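Local structure of phenylalanine hydroxylase (Colwellia psychrerythraea, 2V27) at residues B[26-31]-B[106-112]; B[154-158]-B[244-248]; B[164-169]-B[180-184]; B[168-173]-B[224-230]. The protein probably hydroxylates L-phenylalanine to L-tyrosine with molecular oxygen and tetrahydrobiopterin, using a single non-haem iron, as the first step of phenylalanine breakdown. The contacts are given in a common frame with arbitrary orientation. Where two conformers were deposited one is given. Numbering follows the deposited sequence.

Interaction 1: B[26-31]-B[106-112]; sequences LIWQEL and IRSREEM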
# COMPACT_ATOMS: atom_id res chain seq x y z
N LEU B 26 -18.02 2.78 24.32
CA LEU B 26 -16.73 3.39 24.61
C LEU B 26 -15.86 3.47 23.35
O LEU B 26 -15.18 4.48 23.16
CB LEU B 26 -16.03 2.61 25.73
CG LEU B 26 -14.83 3.27 26.40
CD1 LEU B 26 -15.21 4.56 27.07
CD2 LEU B 26 -14.25 2.29 27.46
N ILE B 27 -15.88 2.43 22.51
CA ILE B 27 -15.17 2.48 21.21
C ILE B 27 -15.73 3.66 20.35
O ILE B 27 -14.97 4.56 19.88
CB ILE B 27 -15.26 1.14 20.48
CG1 ILE B 27 -14.44 0.07 21.23
CG2 ILE B 27 -14.79 1.25 19.02
CD1 ILE B 27 -14.88 -1.36 20.91
N TRP B 28 -17.05 3.72 20.17
CA TRP B 28 -17.63 4.92 19.53
C TRP B 28 -17.14 6.25 20.10
O TRP B 28 -16.76 7.16 19.38
CB TRP B 28 -19.20 4.87 19.58
CG TRP B 28 -19.86 6.12 19.04
CD1 TRP B 28 -20.05 7.30 19.67
CD2 TRP B 28 -20.38 6.30 17.70
NE1 TRP B 28 -20.66 8.22 18.83
CE2 TRP B 28 -20.86 7.63 17.62
CE3 TRP B 28 -20.50 5.44 16.60
CZ2 TRP B 28 -21.47 8.12 16.48
CZ3 TRP B 28 -21.08 5.95 15.41
CH2 TRP B 28 -21.57 7.28 15.39
N GLN B 29 -17.13 6.37 21.43
CA GLN B 29 -16.76 7.64 22.04
C GLN B 29 -15.31 8.03 21.69
O GLN B 29 -15.03 9.20 21.42
CB GLN B 29 -16.88 7.54 23.57
CG GLN B 29 -16.59 8.82 24.30
CD GLN B 29 -16.79 8.63 25.80
OE1 GLN B 29 -16.54 7.55 26.34
NE2 GLN B 29 -17.23 9.68 26.47
N GLU B 30 -14.44 7.03 21.73
CA GLU B 30 -13.02 7.25 21.45
C GLU B 30 -12.82 7.64 19.99
O GLU B 30 -12.11 8.63 19.69
CB GLU B 30 -12.18 6.02 21.82
CG GLU B 30 -11.98 5.93 23.33
CD GLU B 30 -11.07 4.79 23.75
OE1 GLU B 30 -10.16 4.41 22.96
OE2 GLU B 30 -11.29 4.29 24.88
N LEU B 31 -13.49 6.92 19.09
CA LEU B 31 -13.48 7.26 17.64
C LEU B 31 -14.01 8.66 17.34
O LEU B 31 -13.40 9.44 16.58
CB LEU B 31 -14.28 6.25 16.85
CG LEU B 31 -13.75 4.83 16.82
CD1 LEU B 31 -14.70 3.84 16.14
CD2 LEU B 31 -12.35 4.75 16.19
N ILE B 106 -19.58 -2.44 15.18
CA ILE B 106 -18.47 -1.51 15.37
C ILE B 106 -17.16 -2.31 15.46
O ILE B 106 -17.15 -3.46 15.99
CB ILE B 106 -18.69 -0.55 16.54
CG1 ILE B 106 -17.79 0.68 16.44
CG2 ILE B 106 -18.56 -1.26 17.91
CD1 ILE B 106 -18.21 1.83 17.31
N ARG B 107 -16.08 -1.73 14.94
CA ARG B 107 -14.75 -2.34 15.03
C ARG B 107 -14.38 -2.77 16.47
O ARG B 107 -14.85 -2.18 17.44
CB ARG B 107 -13.71 -1.34 14.48
CG ARG B 107 -13.48 -0.13 15.38
CD ARG B 107 -12.74 0.96 14.60
NE ARG B 107 -13.63 1.52 13.59
CZ ARG B 107 -13.28 2.48 12.74
NH1 ARG B 107 -12.05 2.99 12.81
NH2 ARG B 107 -14.17 2.97 11.86
N SER B 108 -13.51 -3.78 16.58
CA SER B 108 -12.89 -4.14 17.87
C SER B 108 -11.90 -3.06 18.34
O SER B 108 -11.40 -2.26 17.54
CB SER B 108 -12.15 -5.47 17.74
OG SER B 108 -10.94 -5.29 16.97
N ARG B 109 -11.57 -3.06 19.63
CA ARG B 109 -10.47 -2.23 20.12
C ARG B 109 -9.19 -2.41 19.36
O ARG B 109 -8.51 -1.42 19.07
CB ARG B 109 -10.19 -2.48 21.60
CG ARG B 109 -11.14 -1.76 22.44
CD ARG B 109 -10.52 -1.14 23.64
NE ARG B 109 -11.45 -0.14 24.15
CZ ARG B 109 -11.25 1.17 24.09
NH1 ARG B 109 -10.12 1.67 23.58
NH2 ARG B 109 -12.18 1.97 24.58
N GLU B 110 -8.84 -3.65 19.03
CA GLU B 110 -7.60 -3.91 18.33
C GLU B 110 -7.56 -3.18 16.98
O GLU B 110 -6.50 -2.71 16.59
CB GLU B 110 -7.37 -5.41 18.12
N GLU B 111 -8.71 -3.04 16.31
CA GLU B 111 -8.79 -2.39 14.99
C GLU B 111 -9.18 -0.92 15.04
O GLU B 111 -9.62 -0.38 14.03
CB GLU B 111 -9.83 -3.10 14.09
CG GLU B 111 -9.68 -4.58 13.96
CD GLU B 111 -10.96 -5.25 13.45
OE1 GLU B 111 -10.82 -6.01 12.47
OE2 GLU B 111 -12.10 -5.04 14.01
N MET B 112 -9.04 -0.28 16.20
CA MET B 112 -9.43 1.13 16.38
C MET B 112 -9.02 1.99 15.17
O MET B 112 -9.84 2.62 14.51
CB MET B 112 -8.83 1.69 17.68
CG MET B 112 -9.42 2.99 18.22
SD MET B 112 -11.12 2.85 18.81
CE MET B 112 -11.28 1.07 18.96
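Ile-27, with 105 Å² covered, is the residue this contact is built on. It projects from helix 22-38 straight at the loop: its CD1 lies 3.6 Å from Arg-107 O and 3.9 Å from Arg-109 N, while its CG2 meets Met-112 CE at 3.5 Å and Ile-106 CD1 at 3.9 Å. Arg-109 is next, with 93 Å². Its CA-to-CB bond runs sideways, yet the end of the long side chain reaches the helix, so that Ile-27 CG1 lies over one face of the guanidinium and the nitrogens meet Glu-30. That salt bridge is two-pronged, Arg-109 NH1 to Glu-30 OE1 at 2.8 Å and NH2 to OE2 at 2.5 Å; Glu-23, earlier on the same helix, takes the remaining NE. The loop lies between strand 99-103 and helix 120-131 in the catalytic fold of the biopterin-dependent hydroxylases, and it turns at an ST motif, where Ser-108 OG accepts from Glu-111 N at 3.2 Å. Leu-31, the third large contributor, puts CD2 3.5 Å from Met-112 SD and CD1 over a face of the Arg-107 guanidinium, 3.6 Å from NE. Arg-107 in turn donates from NH1 to Met-112 O at 2.8 Å and forms a salt bridge with Asp-119.

Interaction 2: B[154-158]-B[244-248]; sequences QRVFL and IMELV
Two regular alpha-helical turns, 154-158 of helix 152-167 and 244-248 of helix 241-254, cross almost at right angles (signed angle 97°), their short axes 10.5 Å apart at closest approach. Phe-157 and Val-248 have the nearest CA atoms, 6.8 Å apart. Val-248 takes chi1 t and sets CG1 over a face of the Phe-157 ring, itself at chi1 -80° and chi2 -92°: the methyl is 4.0 Å from the ring centroid, 24° off the normal, a CH-pi contact. Leu-158, in the m,t rotamer, sends CD2 to within 4.0 Å of Ile-244 CG2 and CD1 to within 4.2 Å of Met-245 CE; Ile-244 is m,m. Met-245 leaves its helix sideways, and m,m,t torsions bring its thioether inward, with SD 3.6 Å from Gln-154 CD. Gln-154 is m,t with chi3 -16°. Gln-154 NE2 donates to water 1 at 2.9 Å, which donates to Met-245 O at 3.0 Å, and its OE1 accepts from Thr-151 N. This is helix-on-helix packing within the mainly helical catalytic fold, away from the iron. The direct contacts are mostly apolar, with one water providing a polar link beside them, so cohesion rests chiefly on van der Waals fit.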
# COMPACT_ATOMS: atom_id res chain seq x y z
N GLN B 154 -19.38 -1.73 -16.54
CA GLN B 154 -19.81 -0.36 -16.30
C GLN B 154 -19.84 -0.08 -14.78
O GLN B 154 -19.43 1.00 -14.31
CB GLN B 154 -21.21 -0.12 -16.89
CG GLN B 154 -21.17 0.11 -18.39
CD GLN B 154 -22.55 0.04 -19.01
OE1 GLN B 154 -23.52 -0.47 -18.41
NE2 GLN B 154 -22.67 0.62 -20.21
N ARG B 155 -20.23 -1.09 -14.03
CA ARG B 155 -20.27 -0.97 -12.55
C ARG B 155 -18.84 -0.72 -11.99
O ARG B 155 -18.72 0.04 -11.00
CB ARG B 155 -21.04 -2.16 -11.90
CG ARG B 155 -22.57 -2.04 -12.15
CD ARG B 155 -23.40 -3.21 -11.60
NE ARG B 155 -24.85 -2.95 -11.57
CZ ARG B 155 -25.76 -3.88 -11.24
NH1 ARG B 155 -25.36 -5.11 -10.85
NH2 ARG B 155 -27.06 -3.57 -11.25
N VAL B 156 -17.79 -1.29 -12.61
CA VAL B 156 -16.36 -1.06 -12.20
C VAL B 156 -16.05 0.45 -12.35
O VAL B 156 -15.48 1.07 -11.43
CB VAL B 156 -15.31 -1.94 -13.01
CG1 VAL B 156 -13.85 -1.54 -12.71
CG2 VAL B 156 -15.52 -3.45 -12.74
N PHE B 157 -16.49 1.04 -13.46
CA PHE B 157 -16.27 2.47 -13.70
C PHE B 157 -17.06 3.31 -12.72
O PHE B 157 -16.56 4.32 -12.25
CB PHE B 157 -16.64 2.83 -15.15
CG PHE B 157 -15.55 2.47 -16.15
CD1 PHE B 157 -14.59 3.43 -16.49
CD2 PHE B 157 -15.46 1.17 -16.69
CE1 PHE B 157 -13.53 3.11 -17.39
CE2 PHE B 157 -14.41 0.84 -17.57
CZ PHE B 157 -13.47 1.82 -17.93
N LEU B 158 -18.30 2.89 -12.43
CA LEU B 158 -19.12 3.61 -11.47
C LEU B 158 -18.45 3.56 -10.08
O LEU B 158 -18.33 4.58 -9.43
CB LEU B 158 -20.54 2.97 -11.45
CG LEU B 158 -21.34 3.22 -12.73
CD1 LEU B 158 -22.74 2.54 -12.62
CD2 LEU B 158 -21.45 4.72 -12.93
N ILE B 244 -23.83 9.29 -18.74
CA ILE B 244 -22.78 8.63 -17.96
C ILE B 244 -22.14 7.44 -18.71
O ILE B 244 -20.90 7.28 -18.73
CB ILE B 244 -23.31 8.20 -16.54
CG1 ILE B 244 -23.80 9.42 -15.70
CG2 ILE B 244 -22.30 7.33 -15.81
CD1 ILE B 244 -22.75 10.49 -15.25
N MET B 245 -22.97 6.61 -19.35
CA MET B 245 -22.47 5.44 -20.07
C MET B 245 -21.69 5.86 -21.34
O MET B 245 -20.70 5.20 -21.68
CB MET B 245 -23.57 4.42 -20.39
CG MET B 245 -24.22 3.81 -19.13
SD MET B 245 -23.02 3.42 -17.81
CE MET B 245 -24.21 3.08 -16.48
N GLU B 246 -22.07 6.99 -21.94
CA GLU B 246 -21.26 7.57 -23.04
C GLU B 246 -19.83 7.93 -22.53
O GLU B 246 -18.85 7.66 -23.20
CB GLU B 246 -21.89 8.82 -23.62
CG GLU B 246 -23.00 8.54 -24.62
CD GLU B 246 -23.58 9.81 -25.20
OE1 GLU B 246 -23.05 10.93 -24.95
OE2 GLU B 246 -24.59 9.67 -25.92
N LEU B 247 -19.75 8.50 -21.33
CA LEU B 247 -18.46 8.87 -20.73
C LEU B 247 -17.62 7.62 -20.42
O LEU B 247 -16.39 7.58 -20.64
CB LEU B 247 -18.72 9.69 -19.47
CG LEU B 247 -19.17 11.13 -19.76
CD1 LEU B 247 -19.78 11.94 -18.58
CD2 LEU B 247 -18.02 11.97 -20.37
N VAL B 248 -18.27 6.55 -19.95
CA VAL B 248 -17.61 5.27 -19.72
C VAL B 248 -17.02 4.70 -21.02
O VAL B 248 -15.86 4.31 -21.07
CB VAL B 248 -18.54 4.23 -19.01
CG1 VAL B 248 -17.93 2.86 -19.01
CG2 VAL B 248 -18.85 4.71 -17.57
O HOH W 1 -20.61 2.19 -21.52

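Interaction 3: B[164-169]-B[180-184]; sequences FTIEFG and YGGGV. With FE (Fe (III) ion), chain E.
This is a backbone-to-backbone junction near the centre of the chain, where the end of iron-bearing helix 152-167 meets the start of short helix 182-185. The helix widens into a pi-type turn over 164-167, and Phe-168 (phi/psi -123/21°) leaves it. Opposite, Gly-181 (-71/130°) is the N-cap, its CA 4.2 Å from that of Phe-168. Ideal CB atoms on Gly-169 and Gly-181 would clash across the junction. Gly-182 N donates to Ile-166 O at 2.8 Å, and Gly-183 N weakly to Glu-167 O at 2.9 Å. Gly-169 O accepts from both Tyr-180 N (3.0 Å) and Gly-181 N (2.9 Å). Tyr-180, chi1 76° and chi2 96°, lays a ring face on Gly-169 CA, 3.8 Å from the centroid; water 2 bridges its OH (2.7 Å) to Phe-164 O (2.9 Å). Phe-168 (chi1 m) meets Val-184, CD2 to CG2 3.5 Å. Glu-167, m,m, chelates the iron through OE1 (2.1 Å) and OE2 (2.3 Å). Water 4 lies 2.1 Å and water 3 2.3 Å from FE; His-122 and His-127 complete the family's two-histidine, one-carboxylate facial triad. Ile-166 and Tyr-180 pack on helices 120-131 and 134-147, while Phe-168 and Tyr-180 touch strand 223-227.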
# COMPACT_ATOMS: atom_id res chain seq x y z
N PHE B 164 -13.57 8.15 -5.90
CA PHE B 164 -12.95 9.45 -5.97
C PHE B 164 -13.82 10.63 -5.55
O PHE B 164 -13.33 11.77 -5.54
CB PHE B 164 -12.38 9.64 -7.35
CG PHE B 164 -11.11 8.83 -7.56
CD1 PHE B 164 -11.08 7.75 -8.47
CD2 PHE B 164 -9.97 9.14 -6.79
CE1 PHE B 164 -9.87 7.01 -8.68
CE2 PHE B 164 -8.77 8.44 -6.96
CZ PHE B 164 -8.72 7.37 -7.91
N THR B 165 -15.10 10.38 -5.20
CA THR B 165 -16.04 11.45 -4.78
C THR B 165 -16.51 11.11 -3.36
O THR B 165 -15.95 11.58 -2.39
CB THR B 165 -17.24 11.61 -5.79
OG1 THR B 165 -17.86 10.33 -6.06
CG2 THR B 165 -16.70 12.19 -7.10
N ILE B 166 -17.52 10.25 -3.25
CA ILE B 166 -18.08 9.92 -1.94
C ILE B 166 -17.06 9.37 -0.95
O ILE B 166 -17.18 9.67 0.27
CB ILE B 166 -19.28 8.95 -2.16
CG1 ILE B 166 -20.42 9.79 -2.84
CG2 ILE B 166 -19.77 8.29 -0.82
CD1 ILE B 166 -21.57 9.00 -3.32
N GLU B 167 -16.10 8.53 -1.40
CA GLU B 167 -15.14 7.98 -0.44
C GLU B 167 -13.93 8.92 -0.19
O GLU B 167 -13.58 9.17 0.99
CB GLU B 167 -14.72 6.53 -0.77
CG GLU B 167 -15.93 5.62 -0.80
CD GLU B 167 -16.53 5.37 0.61
OE1 GLU B 167 -17.63 4.77 0.67
OE2 GLU B 167 -15.92 5.71 1.65
N PHE B 168 -13.28 9.40 -1.25
CA PHE B 168 -12.01 10.15 -1.10
C PHE B 168 -12.00 11.56 -1.68
O PHE B 168 -10.94 12.13 -1.94
CB PHE B 168 -10.83 9.28 -1.63
CG PHE B 168 -10.49 8.17 -0.67
CD1 PHE B 168 -11.18 6.97 -0.73
CD2 PHE B 168 -9.60 8.39 0.38
CE1 PHE B 168 -10.98 5.98 0.24
CE2 PHE B 168 -9.39 7.41 1.35
CZ PHE B 168 -10.09 6.19 1.26
N GLY B 169 -13.18 12.13 -1.86
CA GLY B 169 -13.27 13.49 -2.41
C GLY B 169 -12.70 14.58 -1.53
O GLY B 169 -12.87 14.57 -0.32
N TYR B 180 -14.49 16.14 1.70
CA TYR B 180 -15.88 15.69 1.73
C TYR B 180 -16.04 14.16 1.69
O TYR B 180 -17.11 13.65 2.01
CB TYR B 180 -16.80 16.41 0.71
CG TYR B 180 -16.66 15.97 -0.73
CD1 TYR B 180 -17.53 15.01 -1.27
CD2 TYR B 180 -15.61 16.47 -1.54
CE1 TYR B 180 -17.39 14.59 -2.58
CE2 TYR B 180 -15.47 16.07 -2.88
CZ TYR B 180 -16.35 15.13 -3.39
OH TYR B 180 -16.24 14.63 -4.69
N GLY B 181 -14.97 13.46 1.30
CA GLY B 181 -15.01 11.99 1.21
C GLY B 181 -15.07 11.29 2.58
O GLY B 181 -14.24 11.54 3.48
N GLY B 182 -16.03 10.35 2.73
CA GLY B 182 -16.26 9.70 4.04
C GLY B 182 -15.14 8.78 4.53
O GLY B 182 -14.90 8.64 5.74
N GLY B 183 -14.42 8.19 3.57
CA GLY B 183 -13.25 7.34 3.86
C GLY B 183 -12.14 8.15 4.52
O GLY B 183 -11.31 7.59 5.27
N VAL B 184 -12.08 9.47 4.23
CA VAL B 184 -11.08 10.35 4.80
C VAL B 184 -11.63 10.86 6.14
O VAL B 184 -10.92 10.84 7.17
CB VAL B 184 -10.80 11.55 3.86
CG1 VAL B 184 -9.70 12.43 4.45
CG2 VAL B 184 -10.36 11.10 2.43
FE FE E . -17.67 4.76 2.78
O HOH W 2 -13.76 14.58 -5.84
O HOH W 3 -16.82 2.71 2.39
O HOH W 4 -19.40 3.58 2.89

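Interaction 4: B[168-173]-B[224-230]; sequences FGLLDT and YYMLTKV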
# COMPACT_ATOMS: atom_id res chain seq x y z
N PHE B 168 -13.28 9.40 -1.25
CA PHE B 168 -12.01 10.15 -1.10
C PHE B 168 -12.00 11.56 -1.68
O PHE B 168 -10.94 12.13 -1.94
CB PHE B 168 -10.83 9.28 -1.63
CG PHE B 168 -10.49 8.17 -0.67
CD1 PHE B 168 -11.18 6.97 -0.73
CD2 PHE B 168 -9.60 8.39 0.38
CE1 PHE B 168 -10.98 5.98 0.24
CE2 PHE B 168 -9.39 7.41 1.35
CZ PHE B 168 -10.09 6.19 1.26
N GLY B 169 -13.18 12.13 -1.86
CA GLY B 169 -13.27 13.49 -2.41
C GLY B 169 -12.70 14.58 -1.53
O GLY B 169 -12.87 14.57 -0.32
N LEU B 170 -12.02 15.51 -2.19
CA LEU B 170 -11.52 16.69 -1.54
C LEU B 170 -12.12 17.94 -2.17
O LEU B 170 -12.66 17.89 -3.29
CB LEU B 170 -9.98 16.79 -1.67
CG LEU B 170 -9.18 15.58 -1.15
CD1 LEU B 170 -7.67 15.88 -1.29
CD2 LEU B 170 -9.52 15.30 0.32
N LEU B 171 -12.00 19.05 -1.44
CA LEU B 171 -12.35 20.38 -2.03
C LEU B 171 -11.13 21.30 -2.05
O LEU B 171 -10.36 21.34 -1.07
CB LEU B 171 -13.45 21.10 -1.25
CG LEU B 171 -14.73 20.36 -0.88
CD1 LEU B 171 -15.63 21.37 -0.13
CD2 LEU B 171 -15.39 19.90 -2.14
N ASP B 172 -11.03 22.06 -3.14
CA ASP B 172 -10.05 23.15 -3.23
C ASP B 172 -10.80 24.49 -3.06
O ASP B 172 -11.48 24.98 -3.96
CB ASP B 172 -9.39 23.06 -4.61
CG ASP B 172 -8.34 24.14 -4.86
OD1 ASP B 172 -7.91 24.79 -3.89
OD2 ASP B 172 -7.94 24.28 -6.05
N THR B 173 -10.69 25.01 -1.86
CA THR B 173 -11.46 26.19 -1.44
C THR B 173 -10.58 27.41 -1.26
O THR B 173 -9.38 27.28 -1.04
CB THR B 173 -12.29 25.94 -0.12
OG1 THR B 173 -11.47 26.17 1.06
CG2 THR B 173 -12.91 24.46 -0.10
N TYR B 224 -5.75 12.24 -5.64
CA TYR B 224 -7.09 12.71 -5.19
C TYR B 224 -7.65 13.65 -6.24
O TYR B 224 -6.86 14.34 -6.96
CB TYR B 224 -6.97 13.51 -3.87
CG TYR B 224 -6.60 12.65 -2.69
CD1 TYR B 224 -5.31 12.17 -2.52
CD2 TYR B 224 -7.58 12.22 -1.76
CE1 TYR B 224 -4.97 11.31 -1.45
CE2 TYR B 224 -7.25 11.41 -0.66
CZ TYR B 224 -5.92 10.96 -0.54
OH TYR B 224 -5.49 10.13 0.47
N TYR B 225 -8.98 13.71 -6.31
CA TYR B 225 -9.66 14.72 -7.15
C TYR B 225 -10.41 15.73 -6.31
O TYR B 225 -11.05 15.41 -5.32
CB TYR B 225 -10.58 14.07 -8.18
CG TYR B 225 -9.78 13.34 -9.21
CD1 TYR B 225 -9.55 11.96 -9.08
CD2 TYR B 225 -9.25 14.02 -10.32
CE1 TYR B 225 -8.79 11.26 -10.06
CE2 TYR B 225 -8.51 13.35 -11.30
CZ TYR B 225 -8.26 11.96 -11.19
OH TYR B 225 -7.50 11.28 -12.14
N MET B 226 -10.30 17.00 -6.72
CA MET B 226 -10.86 18.10 -5.97
C MET B 226 -11.99 18.82 -6.70
O MET B 226 -11.80 19.29 -7.82
CB MET B 226 -9.77 19.12 -5.67
CG MET B 226 -8.52 18.52 -4.99
SD MET B 226 -7.32 19.84 -4.58
CE MET B 226 -6.71 20.23 -6.21
N LEU B 227 -13.15 18.92 -6.04
CA LEU B 227 -14.17 19.89 -6.43
C LEU B 227 -13.81 21.24 -5.81
O LEU B 227 -12.84 21.35 -5.08
CB LEU B 227 -15.56 19.45 -5.92
CG LEU B 227 -16.03 18.01 -6.24
CD1 LEU B 227 -17.36 17.75 -5.46
CD2 LEU B 227 -16.23 17.77 -7.71
N THR B 228 -14.60 22.28 -6.07
CA THR B 228 -14.44 23.53 -5.33
C THR B 228 -15.49 23.72 -4.23
O THR B 228 -15.31 24.54 -3.31
CB THR B 228 -14.55 24.73 -6.27
OG1 THR B 228 -15.89 24.81 -6.78
CG2 THR B 228 -13.50 24.64 -7.40
N LYS B 229 -16.62 23.00 -4.35
CA LYS B 229 -17.70 23.04 -3.35
C LYS B 229 -18.48 21.74 -3.56
O LYS B 229 -18.47 21.20 -4.67
CB LYS B 229 -18.64 24.25 -3.55
CG LYS B 229 -19.08 24.49 -4.96
CD LYS B 229 -19.93 25.79 -5.17
CE LYS B 229 -20.54 25.85 -6.63
NZ LYS B 229 -21.24 24.60 -7.34
N VAL B 230 -19.15 21.26 -2.51
CA VAL B 230 -19.98 20.04 -2.65
C VAL B 230 -21.05 20.22 -3.72
O VAL B 230 -21.40 19.26 -4.41
CB VAL B 230 -20.56 19.69 -1.26
CG1 VAL B 230 -21.60 18.55 -1.38
CG2 VAL B 230 -19.44 19.28 -0.33
O HOH W 5 -10.55 11.92 -4.75
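Strands 170-173 and 223-227 run parallel, pairing Leu-170 with Met-226 and Leu-171 with Leu-227. The hydrogen bonds step along in the staggered parallel pattern: Leu-170 N donates to Tyr-225 O (3.3 Å), Leu-227 N to Leu-170 O (3.0 Å) and Asp-172 N to Leu-227 O (2.7 Å). Leu-170 therefore uses both its N and its O on this neighbour, whereas Leu-171 forms backbone bonds with Arg-178 on the other flanking strand. Where the chains splay apart, water 5 takes over, accepting from Tyr-225 N at 2.8 Å and donating to Phe-168 O at 2.8 Å. CA-H...O contacts supplement the ladder, from Met-226 CA to Leu-170 O and from Leu-171 CA to Leu-227 O, both 3.2 Å. Among side-chain polar groups, Tyr-225 OH bonds to Thr-213 and Thr-173 OG1 to Gly-176 O, while Asp-232 serves both Thr-228 and Lys-229. Leu-170 and Met-226 share one face, CB to CG 4.0 Å; Leu-171 CD2 and Leu-227 CB meet on the other at 3.8 Å. Phe-168 CD2 lies 4.0 Å from Tyr-224 CE2. Though fifty residues separate the segments in sequence, the strands form the central parallel pair of a small four-stranded mixed sheet, strand order 2-1-4-3, in the hydroxylase catalytic domain.

How the interactions relate
Interaction 3 holds an iron ligand, Glu-167, and the other contacts lie at increasing distances from it, with centres 9, 19 and 21 Å away for interactions 4, 2 and 1. Interaction 4 follows directly: it shares Phe-168 and Gly-169, and Tyr-180 packs on it, with CD2 3.5 Å from Leu-171 CD2 and OH 3.4 Å from Leu-227 CD1. Interaction 2 uses the same helix, 152-167, further toward its start, and the loop it closes encloses both 3 and 4. Interaction 1 closes earlier in the chain, on the opposite side of the molecule's centre from interaction 2, 36 Å between centres, but its Arg-107 side chain comes within about 10 Å of the iron.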